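PDB 4L1N: conserved lipoprotein, putative from Clostridium novyi, which is of unknown function but is probably a membrane-attached lipoprotein with an all-beta fold related to the beta-propellers. Local coordinates for residues G94-K99 and N129-V134; N60-F65 and Q104-L109; K49-K54 and V133-A138; T159-T164 and D179-Q184; D166-V171 and D191-S196. All blocks are in the same frame, centred on the assembly; numbering follows the deposited sequence.

Contact 1: residues G94-K99 and N129-V134; sequences GKIYIK and NNLMVV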
# COMPACT_ATOMS: atom_id res chain seq x y z
N GLY A 94 9.61 2.79 -1.02
CA GLY A 94 9.03 2.41 -2.30
C GLY A 94 8.08 3.48 -2.79
O GLY A 94 7.64 4.33 -2.01
N LYS A 95 7.78 3.47 -4.10
CA LYS A 95 6.86 4.41 -4.74
C LYS A 95 5.71 3.62 -5.40
O LYS A 95 5.98 2.59 -6.02
CB LYS A 95 7.58 5.25 -5.81
CG LYS A 95 8.88 5.94 -5.40
CD LYS A 95 9.86 5.95 -6.59
CE LYS A 95 10.60 7.26 -6.79
NZ LYS A 95 11.13 7.40 -8.19
N ILE A 96 4.45 4.07 -5.28
CA ILE A 96 3.33 3.40 -5.96
C ILE A 96 3.29 3.92 -7.41
O ILE A 96 3.05 5.11 -7.64
CB ILE A 96 1.95 3.56 -5.26
CG1 ILE A 96 1.97 3.10 -3.79
CG2 ILE A 96 0.86 2.81 -6.05
CD1 ILE A 96 0.83 3.66 -2.98
N TYR A 97 3.55 3.03 -8.37
CA TYR A 97 3.55 3.33 -9.81
C TYR A 97 2.18 2.99 -10.39
O TYR A 97 1.72 1.88 -10.17
CB TYR A 97 4.66 2.51 -10.50
CG TYR A 97 5.97 3.25 -10.71
CD1 TYR A 97 6.49 4.09 -9.73
CD2 TYR A 97 6.70 3.08 -11.88
CE1 TYR A 97 7.70 4.75 -9.91
CE2 TYR A 97 7.92 3.74 -12.07
CZ TYR A 97 8.42 4.57 -11.08
OH TYR A 97 9.61 5.25 -11.29
N ILE A 98 1.50 3.95 -11.05
CA ILE A 98 0.18 3.74 -11.67
C ILE A 98 0.28 3.99 -13.19
O ILE A 98 1.07 4.81 -13.66
CB ILE A 98 -0.97 4.56 -11.00
CG1 ILE A 98 -1.11 4.18 -9.53
CG2 ILE A 98 -2.34 4.32 -11.70
CD1 ILE A 98 -1.19 5.27 -8.72
N LYS A 99 -0.51 3.22 -13.94
CA LYS A 99 -0.55 3.22 -15.39
C LYS A 99 -1.99 3.27 -15.89
O LYS A 99 -2.79 2.42 -15.51
CB LYS A 99 0.12 1.92 -15.87
CG LYS A 99 1.10 2.04 -17.03
CD LYS A 99 2.04 0.80 -17.13
CE LYS A 99 1.36 -0.55 -17.28
NZ LYS A 99 2.34 -1.67 -17.35
N ASN A 129 -11.00 3.31 -8.75
CA ASN A 129 -10.32 4.60 -8.58
C ASN A 129 -9.45 4.66 -7.34
O ASN A 129 -8.72 5.64 -7.18
CB ASN A 129 -11.33 5.74 -8.54
CG ASN A 129 -12.18 5.82 -9.77
OD1 ASN A 129 -11.70 6.06 -10.89
ND2 ASN A 129 -13.46 5.58 -9.59
N ASN A 130 -9.53 3.65 -6.47
CA ASN A 130 -8.75 3.65 -5.23
C ASN A 130 -8.02 2.34 -5.00
O ASN A 130 -8.47 1.29 -5.45
CB ASN A 130 -9.65 3.92 -4.01
CG ASN A 130 -10.49 5.16 -4.12
OD1 ASN A 130 -10.09 6.26 -3.74
ND2 ASN A 130 -11.69 5.01 -4.63
N LEU A 131 -6.92 2.42 -4.24
CA LEU A 131 -6.11 1.29 -3.80
C LEU A 131 -6.25 1.06 -2.30
O LEU A 131 -6.61 1.98 -1.55
CB LEU A 131 -4.62 1.52 -4.10
CG LEU A 131 -4.11 1.47 -5.53
CD1 LEU A 131 -2.79 2.15 -5.62
CD2 LEU A 131 -3.98 0.04 -6.02
N MSE A 132 -5.92 -0.16 -1.87
CA MSE A 132 -5.72 -0.55 -0.49
C MSE A 132 -4.24 -0.50 -0.31
O MSE A 132 -3.53 -1.20 -1.04
CB MSE A 132 -6.27 -1.93 -0.20
CG MSE A 132 -7.78 -1.94 -0.01
SE MSE A 132 -8.43 -3.69 0.40
CE MSE A 132 -7.49 -4.76 -0.96
N VAL A 133 -3.75 0.38 0.55
CA VAL A 133 -2.30 0.51 0.74
C VAL A 133 -1.92 0.26 2.21
O VAL A 133 -2.51 0.85 3.12
CB VAL A 133 -1.76 1.90 0.24
CG1 VAL A 133 -0.24 1.98 0.34
CG2 VAL A 133 -2.22 2.21 -1.17
N VAL A 134 -0.90 -0.59 2.41
CA VAL A 134 -0.32 -0.84 3.72
C VAL A 134 0.93 0.04 3.81
O VAL A 134 1.79 -0.03 2.93
CB VAL A 134 -0.01 -2.32 4.03
CG1 VAL A 134 0.73 -2.46 5.35
CG2 VAL A 134 -1.29 -3.16 4.03
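Ile96, on strand 95-100, reaches across to strand 130-137 and touches both Leu131 and Val133. The two strands belong to the same antiparallel sheet but are not neighbours in it. The CA atoms of Ile96 and Val133 are 9.2 Å apart, so the meeting is left to side chains. The CB of Ile96 points at the facing strand and splits the chain into two arms. The short arm is CG2, which lies anti to the backbone N and comes within 3.7 Å of CD1 of Leu131. The two side chains lie alongside, running in opposing senses. The long arm runs through CG1, set beside the backbone N (chi1 -55°), and ends at CD1. This methyl meets Val133 tip to tip. It sits almost evenly between the two branches, 3.8 Å from Val133 CG2 and 3.9 Å from Val133 CG1. All three residues are buried and the contact is purely apolar. It is core packing within the folded sheet. Strand 118-125 adds Pro120 against Ile96, Trp125 against Leu131 and Ile123 against Val133. Strand 147-152 packs Val151 on Val133, and strand 105-111 pairs with strand 95-100 through backbone hydrogen bonding between Ile96 and Leu109.

Contact 2: residues N60-F65 and Q104-L109; sequences NSKPTF and QSKWEL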
# COMPACT_ATOMS: atom_id res chain seq x y z
N ASN A 60 8.74 6.99 -21.74
CA ASN A 60 9.89 6.08 -21.82
C ASN A 60 10.14 5.36 -20.48
O ASN A 60 10.59 4.21 -20.49
CB ASN A 60 11.13 6.84 -22.26
N SER A 61 9.83 6.02 -19.34
CA SER A 61 10.01 5.50 -17.98
C SER A 61 9.22 4.20 -17.76
O SER A 61 8.15 4.03 -18.33
CB SER A 61 9.58 6.53 -16.94
OG SER A 61 8.18 6.55 -16.77
N LYS A 62 9.78 3.31 -16.91
CA LYS A 62 9.26 1.98 -16.54
C LYS A 62 9.94 1.50 -15.24
O LYS A 62 11.14 1.75 -15.09
CB LYS A 62 9.52 0.97 -17.67
CG LYS A 62 8.34 0.81 -18.62
CD LYS A 62 8.77 0.33 -19.99
CE LYS A 62 7.69 0.57 -21.02
NZ LYS A 62 8.23 0.53 -22.41
N PRO A 63 9.24 0.82 -14.30
CA PRO A 63 9.92 0.34 -13.07
C PRO A 63 11.05 -0.66 -13.37
O PRO A 63 10.99 -1.35 -14.40
CB PRO A 63 8.79 -0.32 -12.29
CG PRO A 63 7.75 -0.65 -13.30
CD PRO A 63 7.81 0.45 -14.29
N THR A 64 12.09 -0.71 -12.50
CA THR A 64 13.28 -1.57 -12.71
C THR A 64 13.53 -2.53 -11.54
O THR A 64 14.37 -3.43 -11.65
CB THR A 64 14.55 -0.69 -12.97
OG1 THR A 64 14.92 0.01 -11.78
CG2 THR A 64 14.37 0.30 -14.11
N PHE A 65 12.81 -2.35 -10.42
CA PHE A 65 12.95 -3.13 -9.19
C PHE A 65 11.62 -3.07 -8.41
O PHE A 65 11.59 -2.63 -7.25
CB PHE A 65 14.13 -2.58 -8.38
CG PHE A 65 14.67 -3.45 -7.27
CD1 PHE A 65 15.06 -4.76 -7.53
CD2 PHE A 65 14.83 -2.94 -5.99
CE1 PHE A 65 15.57 -5.56 -6.50
CE2 PHE A 65 15.34 -3.75 -4.96
CZ PHE A 65 15.71 -5.05 -5.23
N GLN A 104 -2.38 5.24 -22.08
CA GLN A 104 -0.95 4.90 -22.04
C GLN A 104 -0.16 5.92 -21.16
O GLN A 104 1.05 6.10 -21.35
CB GLN A 104 -0.34 4.75 -23.46
CG GLN A 104 -0.27 3.29 -23.93
CD GLN A 104 0.70 2.45 -23.12
OE1 GLN A 104 1.92 2.46 -23.37
NE2 GLN A 104 0.20 1.70 -22.14
N SER A 105 -0.85 6.53 -20.16
CA SER A 105 -0.28 7.50 -19.21
C SER A 105 0.38 6.77 -18.07
O SER A 105 -0.06 5.68 -17.72
CB SER A 105 -1.36 8.43 -18.65
OG SER A 105 -2.16 9.02 -19.66
N LYS A 106 1.41 7.38 -17.47
CA LYS A 106 2.15 6.83 -16.33
C LYS A 106 2.41 7.92 -15.31
O LYS A 106 2.80 9.03 -15.66
CB LYS A 106 3.51 6.24 -16.78
CG LYS A 106 3.44 5.09 -17.78
CD LYS A 106 4.73 4.97 -18.58
CE LYS A 106 4.57 4.03 -19.76
NZ LYS A 106 5.86 3.43 -20.17
N TRP A 107 2.21 7.61 -14.04
CA TRP A 107 2.51 8.51 -12.93
C TRP A 107 2.89 7.68 -11.69
O TRP A 107 2.83 6.45 -11.73
CB TRP A 107 1.37 9.49 -12.64
CG TRP A 107 0.12 8.91 -12.06
CD1 TRP A 107 -0.20 8.83 -10.73
CD2 TRP A 107 -1.05 8.51 -12.78
NE1 TRP A 107 -1.48 8.35 -10.58
CE2 TRP A 107 -2.03 8.14 -11.83
CE3 TRP A 107 -1.37 8.41 -14.15
CZ2 TRP A 107 -3.29 7.67 -12.19
CZ3 TRP A 107 -2.62 7.93 -14.51
CH2 TRP A 107 -3.55 7.53 -13.54
N GLU A 108 3.36 8.36 -10.63
CA GLU A 108 3.75 7.74 -9.38
C GLU A 108 3.12 8.49 -8.21
O GLU A 108 2.90 9.70 -8.28
CB GLU A 108 5.29 7.61 -9.24
CG GLU A 108 6.05 8.88 -8.93
CD GLU A 108 7.57 8.79 -8.84
OE1 GLU A 108 8.21 8.36 -9.83
OE2 GLU A 108 8.12 9.27 -7.83
N LEU A 109 2.80 7.74 -7.15
CA LEU A 109 2.29 8.27 -5.90
C LEU A 109 3.38 8.14 -4.87
O LEU A 109 3.84 7.03 -4.57
CB LEU A 109 1.02 7.54 -5.43
CG LEU A 109 -0.26 7.70 -6.21
CD1 LEU A 109 -1.37 6.88 -5.54
CD2 LEU A 109 -0.70 9.15 -6.33
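Lys106 stretches its side chain past Ser61 O and brings its NZ beside the CG and CE carbons of Lys62. The contact joins strand 105-111, an inner strand of the large antiparallel sheet, to the long loop that leads from strand 49-56 to strand 70-71. The loop has no regular structure in residues 60-65, and a lysine from the strand reaches across to its backbone. The CG of Lys106 lies beside the backbone N (chi1 -60°), and the chain stays extended beyond it. This carries NZ out to the carbonyl of Ser61. Lys106 NZ donates to Ser61 O at 3.0 Å, nearly in line with the C=O bond (C=O...N angle 169°). The same ammonium group also donates to the carbonyl of Lys59, so two backbone oxygens of one loop share it. The hydroxyl of Ser61 turns elsewhere and bonds to Gly58 O. Its OG still lies 4.2 Å from Lys106 CD, beside the aliphatic chain. Lys62 starts out pointing away from the strand, yet its extended chain passes Lys106 at a slant. The two ammonium groups are 4.4 Å apart, and their repulsion is probably eased by the carbonyls and by solvent at this surface site. The nearest atom of Lys62 to the strand lysine is a carbon, with CE 3.5 Å from Lys106 NZ.

Contact 3: residues K49-K54 and V133-A138; sequences KKMFLK and VVISRA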
# COMPACT_ATOMS: atom_id res chain seq x y z
N LYS A 49 -6.66 12.71 4.23
CA LYS A 49 -5.45 13.53 4.24
C LYS A 49 -4.63 13.25 2.99
O LYS A 49 -4.49 12.10 2.59
CB LYS A 49 -4.61 13.23 5.50
CG LYS A 49 -5.17 13.86 6.77
CD LYS A 49 -4.55 13.29 8.04
CE LYS A 49 -5.22 13.82 9.28
NZ LYS A 49 -4.44 13.51 10.51
N LYS A 50 -4.05 14.31 2.41
CA LYS A 50 -3.17 14.20 1.24
C LYS A 50 -1.82 13.60 1.68
O LYS A 50 -0.90 14.33 2.09
CB LYS A 50 -3.00 15.58 0.59
CG LYS A 50 -2.98 15.52 -0.92
CD LYS A 50 -1.60 15.80 -1.47
CE LYS A 50 -1.69 16.09 -2.94
NZ LYS A 50 -1.79 14.85 -3.75
N MSE A 51 -1.77 12.26 1.69
CA MSE A 51 -0.60 11.49 2.12
C MSE A 51 0.40 11.29 1.02
O MSE A 51 1.59 11.12 1.30
CB MSE A 51 -1.03 10.12 2.61
CG MSE A 51 -1.42 10.09 4.06
SE MSE A 51 -1.47 8.23 4.57
CE MSE A 51 0.37 8.04 5.21
N PHE A 52 -0.11 11.24 -0.23
CA PHE A 52 0.66 10.96 -1.43
C PHE A 52 0.67 12.13 -2.40
O PHE A 52 -0.30 12.88 -2.50
CB PHE A 52 0.10 9.72 -2.12
CG PHE A 52 0.34 8.43 -1.36
CD1 PHE A 52 -0.56 8.00 -0.39
CD2 PHE A 52 1.46 7.65 -1.62
CE1 PHE A 52 -0.34 6.82 0.30
CE2 PHE A 52 1.68 6.47 -0.92
CZ PHE A 52 0.77 6.05 0.01
N LEU A 53 1.78 12.27 -3.11
CA LEU A 53 2.02 13.29 -4.11
C LEU A 53 1.99 12.64 -5.48
O LEU A 53 2.64 11.62 -5.68
CB LEU A 53 3.38 13.98 -3.86
CG LEU A 53 3.65 14.58 -2.48
CD1 LEU A 53 5.11 14.96 -2.34
CD2 LEU A 53 2.76 15.78 -2.21
N LYS A 54 1.18 13.19 -6.41
CA LYS A 54 1.12 12.63 -7.75
C LYS A 54 2.26 13.24 -8.58
O LYS A 54 2.34 14.47 -8.71
CB LYS A 54 -0.26 12.87 -8.39
CG LYS A 54 -0.39 12.21 -9.75
CD LYS A 54 -1.59 12.65 -10.54
CE LYS A 54 -1.54 12.01 -11.91
NZ LYS A 54 -2.48 12.63 -12.89
N VAL A 133 -3.75 0.38 0.55
CA VAL A 133 -2.30 0.51 0.74
C VAL A 133 -1.92 0.26 2.21
O VAL A 133 -2.51 0.85 3.12
CB VAL A 133 -1.76 1.90 0.24
CG1 VAL A 133 -0.24 1.98 0.34
CG2 VAL A 133 -2.22 2.21 -1.17
N VAL A 134 -0.90 -0.59 2.41
CA VAL A 134 -0.32 -0.84 3.72
C VAL A 134 0.93 0.04 3.81
O VAL A 134 1.79 -0.03 2.93
CB VAL A 134 -0.01 -2.32 4.03
CG1 VAL A 134 0.73 -2.46 5.35
CG2 VAL A 134 -1.29 -3.16 4.03
N ILE A 135 1.00 0.90 4.84
CA ILE A 135 2.14 1.76 5.07
C ILE A 135 2.85 1.27 6.31
O ILE A 135 2.28 1.26 7.41
CB ILE A 135 1.76 3.27 5.11
CG1 ILE A 135 1.49 3.75 3.66
CG2 ILE A 135 2.88 4.11 5.75
CD1 ILE A 135 0.55 4.81 3.52
N SER A 136 4.10 0.80 6.10
CA SER A 136 5.05 0.27 7.08
C SER A 136 6.32 1.12 7.13
O SER A 136 6.52 1.94 6.25
CB SER A 136 5.42 -1.17 6.72
OG SER A 136 6.19 -1.25 5.53
N ARG A 137 7.21 0.89 8.12
CA ARG A 137 8.51 1.54 8.25
C ARG A 137 9.37 1.06 7.09
O ARG A 137 9.22 -0.09 6.67
CB ARG A 137 9.16 1.26 9.61
CG ARG A 137 8.56 2.05 10.80
CD ARG A 137 9.05 3.49 10.87
NE ARG A 137 8.86 4.11 12.18
CZ ARG A 137 7.74 4.70 12.60
NH1 ARG A 137 6.66 4.72 11.81
NH2 ARG A 137 7.68 5.25 13.80
N ALA A 138 10.17 1.98 6.50
CA ALA A 138 10.98 1.72 5.32
C ALA A 138 12.18 0.83 5.62
O ALA A 138 12.62 0.09 4.74
CB ALA A 138 11.45 3.03 4.72
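Strands 49-56 and 130-137 stand well apart at this point, with the CA atoms of Met51 and Ile135 10.5 Å from each other and those of Phe52 and Val133 11.1 Å. The first strand is interrupted at Met51, the last residue of an inverse gamma turn centred on Lys50. Both Met51, a selenomethionine, and Phe52 aim at the other strand. The CD1 methyl of Ile135 receives them both. Met51 meets it tip to tip, with CE 3.6 Å from Ile135 CD1. The bend at its last torsion (chi3 92°) sets the position of CE; Met51 SE lies 4.1 Å from Ile135 CD1. Phe52 and Ile135 reach out from facing strands. The CZ of Phe52 is 3.7 Å from Ile135 CD1, and the methyl lies obliquely to the ring. A looser approach, 4.2 Å from Phe52 CZ to Val133 CG1, extends the patch. Leu109 and Leu111 of strand 105-111 also pack on Phe52, and Tyr149 of strand 147-152 touches both Met51 and Ile135. The contact thus joins two non-adjacent strands of one curved antiparallel sheet through its core. Only carbon and selenium meet across it, so its stability probably comes from burying apolar surface and from shape rather than from directed bonds.

Contact 4: residues T159-T164 and D179-Q184; sequences TELYNT and DKIDVQ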
# COMPACT_ATOMS: atom_id res chain seq x y z
N THR A 159 -7.61 7.64 3.33
CA THR A 159 -8.47 7.47 4.52
C THR A 159 -8.13 6.10 5.13
O THR A 159 -7.92 5.15 4.37
CB THR A 159 -10.00 7.61 4.22
OG1 THR A 159 -10.54 6.40 3.70
CG2 THR A 159 -10.34 8.71 3.25
N GLU A 160 -8.05 5.98 6.48
CA GLU A 160 -7.73 4.72 7.15
C GLU A 160 -8.81 3.69 6.94
O GLU A 160 -9.99 4.04 6.98
CB GLU A 160 -7.55 4.89 8.66
CG GLU A 160 -6.39 5.75 9.14
CD GLU A 160 -6.26 5.82 10.65
OE1 GLU A 160 -7.10 5.22 11.36
OE2 GLU A 160 -5.33 6.50 11.14
N LEU A 161 -8.43 2.43 6.74
CA LEU A 161 -9.39 1.34 6.63
C LEU A 161 -9.27 0.48 7.86
O LEU A 161 -10.26 -0.07 8.35
CB LEU A 161 -9.16 0.48 5.38
CG LEU A 161 -9.66 0.99 4.07
CD1 LEU A 161 -9.14 0.10 2.95
CD2 LEU A 161 -11.15 1.02 4.05
N TYR A 162 -8.02 0.31 8.33
CA TYR A 162 -7.70 -0.51 9.48
C TYR A 162 -6.41 -0.04 10.14
O TYR A 162 -5.33 -0.26 9.62
CB TYR A 162 -7.61 -2.01 9.09
CG TYR A 162 -7.86 -2.91 10.28
CD1 TYR A 162 -6.92 -3.03 11.30
CD2 TYR A 162 -9.07 -3.57 10.43
CE1 TYR A 162 -7.16 -3.82 12.41
CE2 TYR A 162 -9.33 -4.35 11.56
CZ TYR A 162 -8.38 -4.45 12.55
OH TYR A 162 -8.58 -5.23 13.67
N ASN A 163 -6.53 0.58 11.30
CA ASN A 163 -5.43 0.98 12.15
C ASN A 163 -5.65 0.31 13.49
O ASN A 163 -6.66 0.61 14.13
CB ASN A 163 -5.36 2.50 12.28
CG ASN A 163 -4.30 3.02 13.22
OD1 ASN A 163 -3.61 2.27 13.91
ND2 ASN A 163 -4.14 4.32 13.25
N THR A 164 -4.73 -0.58 13.92
CA THR A 164 -4.86 -1.30 15.19
C THR A 164 -4.53 -0.43 16.42
O THR A 164 -4.76 -0.88 17.54
CB THR A 164 -3.96 -2.55 15.23
OG1 THR A 164 -2.62 -2.11 15.36
CG2 THR A 164 -4.09 -3.47 14.02
N ASP A 179 -18.37 -5.73 -0.49
CA ASP A 179 -18.42 -4.81 0.64
C ASP A 179 -17.53 -5.28 1.79
O ASP A 179 -17.46 -4.58 2.80
CB ASP A 179 -19.89 -4.66 1.12
CG ASP A 179 -20.61 -5.95 1.54
OD1 ASP A 179 -20.57 -6.94 0.75
OD2 ASP A 179 -21.26 -5.94 2.61
N LYS A 180 -16.85 -6.45 1.67
CA LYS A 180 -16.03 -7.01 2.76
C LYS A 180 -14.54 -7.05 2.45
O LYS A 180 -14.14 -7.41 1.34
CB LYS A 180 -16.46 -8.47 3.07
CG LYS A 180 -17.94 -8.70 3.32
CD LYS A 180 -18.32 -8.63 4.79
CE LYS A 180 -19.81 -8.49 4.96
NZ LYS A 180 -20.53 -9.79 4.76
N ILE A 181 -13.71 -6.78 3.47
CA ILE A 181 -12.25 -6.86 3.36
C ILE A 181 -11.75 -7.80 4.45
O ILE A 181 -12.08 -7.59 5.61
CB ILE A 181 -11.54 -5.47 3.41
CG1 ILE A 181 -12.15 -4.45 2.43
CG2 ILE A 181 -10.04 -5.61 3.21
CD1 ILE A 181 -11.72 -3.03 2.63
N ASP A 182 -10.96 -8.82 4.08
CA ASP A 182 -10.27 -9.73 4.99
C ASP A 182 -8.90 -9.09 5.28
O ASP A 182 -8.09 -8.95 4.37
CB ASP A 182 -10.10 -11.12 4.34
CG ASP A 182 -11.24 -12.10 4.47
OD1 ASP A 182 -12.30 -11.72 5.00
OD2 ASP A 182 -11.06 -13.25 4.04
N VAL A 183 -8.66 -8.66 6.52
CA VAL A 183 -7.43 -7.96 6.90
C VAL A 183 -6.50 -8.90 7.68
O VAL A 183 -6.93 -9.42 8.73
CB VAL A 183 -7.80 -6.68 7.72
CG1 VAL A 183 -6.58 -5.93 8.20
CG2 VAL A 183 -8.71 -5.75 6.93
N GLN A 184 -5.24 -9.13 7.18
CA GLN A 184 -4.31 -9.96 7.95
C GLN A 184 -3.50 -9.10 8.84
O GLN A 184 -2.87 -8.14 8.39
CB GLN A 184 -3.39 -10.84 7.12
CG GLN A 184 -4.08 -12.04 6.58
CD GLN A 184 -4.16 -13.17 7.52
OE1 GLN A 184 -5.22 -13.70 7.75
NE2 GLN A 184 -3.04 -13.60 8.05
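A classic beta bulge lies at the centre of this contact: Leu161 and Tyr162 both face Leu148 of strand 147-152. The chain turns a corner here, and both side chains start out toward strand 180-188. Tyr162 takes the larger share. CG1 of Val183 sits over one face of its ring, 4.2 Å from the centroid and 23° off the normal, as a CH-pi contact. The methyl is offset toward the rim, so the closest ring atom is Tyr162 CG, 3.9 Å from Val183 CG1. The second methyl also reaches the ring, with Val183 CG2 4.1 Å from Tyr162 CD2. Tyr162 CG is anti to the backbone N (chi1 -156°), which lays the ring across the valine. The fold places this packing where the large antiparallel sheet meets the three-stranded one that contains strand 180-188. Val171 and Ile203, from the other two strands of the small sheet, also touch Tyr162. Beside it, Leu161 and Ile181 meet nearly perpendicular, and their CD1 atoms are 4.1 Å apart. Phe126 packs on both. Within residues 159-164, Asn163 ND2 donates to Glu160 OE2 at 3.3 Å; the donor lies above the carboxylate plane, while the acceptor is close to the plane of the amide.

Contact 5: residues D166-V171 and D191-S196; sequences DNKKQV and DDLLES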
# COMPACT_ATOMS: atom_id res chain seq x y z
N ASP A 166 -1.77 -0.10 17.75
CA ASP A 166 -0.78 -0.91 18.47
C ASP A 166 0.30 -1.32 17.48
O ASP A 166 0.02 -1.99 16.50
CB ASP A 166 -1.44 -2.13 19.14
CG ASP A 166 -0.57 -2.91 20.11
OD1 ASP A 166 0.68 -2.73 20.08
OD2 ASP A 166 -1.13 -3.69 20.90
N ASN A 167 1.53 -0.94 17.77
CA ASN A 167 2.68 -1.16 16.89
C ASN A 167 3.17 -2.61 16.94
O ASN A 167 4.01 -2.97 16.12
CB ASN A 167 3.81 -0.15 17.18
CG ASN A 167 4.32 -0.11 18.61
OD1 ASN A 167 3.87 -0.85 19.52
ND2 ASN A 167 5.29 0.77 18.84
N LYS A 168 2.61 -3.42 17.85
CA LYS A 168 2.87 -4.86 17.98
C LYS A 168 1.87 -5.66 17.13
O LYS A 168 2.02 -6.86 16.97
CB LYS A 168 2.77 -5.30 19.45
CG LYS A 168 4.08 -5.21 20.22
CD LYS A 168 3.95 -5.84 21.63
CE LYS A 168 3.15 -5.04 22.64
NZ LYS A 168 3.84 -3.78 23.04
N LYS A 169 0.84 -4.99 16.61
CA LYS A 169 -0.24 -5.50 15.77
C LYS A 169 -0.16 -4.78 14.41
O LYS A 169 -0.62 -3.64 14.29
CB LYS A 169 -1.60 -5.26 16.45
CG LYS A 169 -2.01 -6.31 17.47
CD LYS A 169 -2.59 -5.68 18.73
CE LYS A 169 -3.31 -6.66 19.64
NZ LYS A 169 -4.65 -7.03 19.08
N GLN A 170 0.44 -5.43 13.41
CA GLN A 170 0.64 -4.82 12.09
C GLN A 170 -0.22 -5.44 11.01
O GLN A 170 -0.11 -6.64 10.80
CB GLN A 170 2.11 -5.02 11.66
CG GLN A 170 3.14 -4.42 12.58
CD GLN A 170 4.56 -4.72 12.17
OE1 GLN A 170 4.85 -5.29 11.11
NE2 GLN A 170 5.50 -4.30 13.00
N VAL A 171 -0.97 -4.63 10.23
CA VAL A 171 -1.70 -5.11 9.05
C VAL A 171 -0.64 -5.47 8.00
O VAL A 171 0.20 -4.62 7.71
CB VAL A 171 -2.73 -4.09 8.54
CG1 VAL A 171 -3.39 -4.55 7.25
CG2 VAL A 171 -3.78 -3.76 9.61
N ASP A 191 7.45 -6.95 23.54
CA ASP A 191 8.41 -6.03 22.96
C ASP A 191 9.71 -6.67 22.51
O ASP A 191 10.48 -6.00 21.83
CB ASP A 191 8.69 -4.89 23.94
CG ASP A 191 7.60 -3.82 24.00
OD1 ASP A 191 6.69 -3.84 23.12
OD2 ASP A 191 7.68 -2.96 24.89
N ASP A 192 9.92 -7.97 22.81
CA ASP A 192 11.10 -8.71 22.38
C ASP A 192 11.00 -9.06 20.89
O ASP A 192 12.01 -9.34 20.26
CB ASP A 192 11.31 -9.98 23.21
CG ASP A 192 11.91 -9.77 24.60
OD1 ASP A 192 12.26 -8.62 24.93
OD2 ASP A 192 12.08 -10.77 25.33
N LEU A 193 9.77 -9.08 20.34
CA LEU A 193 9.41 -9.37 18.94
C LEU A 193 9.97 -10.75 18.45
O LEU A 193 10.23 -10.96 17.25
CB LEU A 193 9.87 -8.21 18.06
CG LEU A 193 9.36 -6.82 18.52
CD1 LEU A 193 10.02 -5.71 17.77
CD2 LEU A 193 7.83 -6.70 18.40
N LEU A 194 10.04 -11.71 19.38
CA LEU A 194 10.53 -13.06 19.15
C LEU A 194 9.42 -14.08 18.92
O LEU A 194 9.70 -15.18 18.47
CB LEU A 194 11.41 -13.52 20.34
CG LEU A 194 12.73 -12.76 20.61
CD1 LEU A 194 13.47 -13.43 21.71
CD2 LEU A 194 13.60 -12.64 19.37
N GLU A 195 8.20 -13.75 19.30
CA GLU A 195 7.04 -14.61 19.16
C GLU A 195 5.91 -13.81 18.62
O GLU A 195 5.61 -12.73 19.15
CB GLU A 195 6.65 -15.23 20.51
CG GLU A 195 5.42 -16.13 20.44
CD GLU A 195 5.03 -16.80 21.74
OE1 GLU A 195 5.65 -16.48 22.79
OE2 GLU A 195 4.10 -17.63 21.72
N SER A 196 5.26 -14.35 17.58
CA SER A 196 4.12 -13.72 16.95
C SER A 196 3.04 -14.74 16.60
O SER A 196 3.29 -15.95 16.66
CB SER A 196 4.59 -12.99 15.69
OG SER A 196 4.68 -13.85 14.56
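Lys168 forms a salt bridge with Asp191 at the protein surface. The lysine belongs to a type I beta turn, Asp166 to Lys169, that leads into strand 169-177. The aspartate sits in the loop between strands 180-188 and 196-204, so the bridge joins two loops at the same end of the small three-stranded antiparallel sheet. Lys168 NZ donates to Asp191 OD1 at 2.9 Å. It arrives on the syn side of the carboxylate, 32° out of its plane. The lysine chain bends at both chi3 and chi4 (-73° and -69°), which curls the ammonium group round to the acid. The lysine chain runs across the aspartate side chain, roughly perpendicular to it, and Lys168 CD lies 3.7 Å from Asp191 OD1. The turn itself satisfies several polar groups. Asp166 OD1 accepts from the backbone N of Lys168 at 3.0 Å, forming an Asx turn. That N-H lies above the carboxylate plane. Asp166 O accepts from the backbone N of Lys169 at 3.1 Å, closing the beta turn. Further on, Gln170 has both ends of its amide engaged: OE1 accepts from Gly145 N and NE2 donates to Val142 O. Leu193 adds a loose apolar touch beside the bridge, its CD2 lying 4.4 Å from Lys168 CG.

Contacts 1 and 3 lie in the core and are apolar. Both use strand 130-137 and share Val133, and they join directly where Ile96 CD1 meets Phe52 CE2 at 3.6 Å. Contact 4 is partly buried and adds an aromatic face to its aliphatic packing. It reaches contact 1 through Met132, which packs on Leu161 and Ile181. Contacts 2 and 5 are surface contacts, and in each a lysine reaches a loop: one bonds to backbone carbonyls, the other to a carboxylate. Their centres are about 34 Å apart, on opposite sides of the chain's centre. Contacts 4 and 5 meet at Val171, while contact 2 adjoins contacts 1 and 3 through strand 105-111.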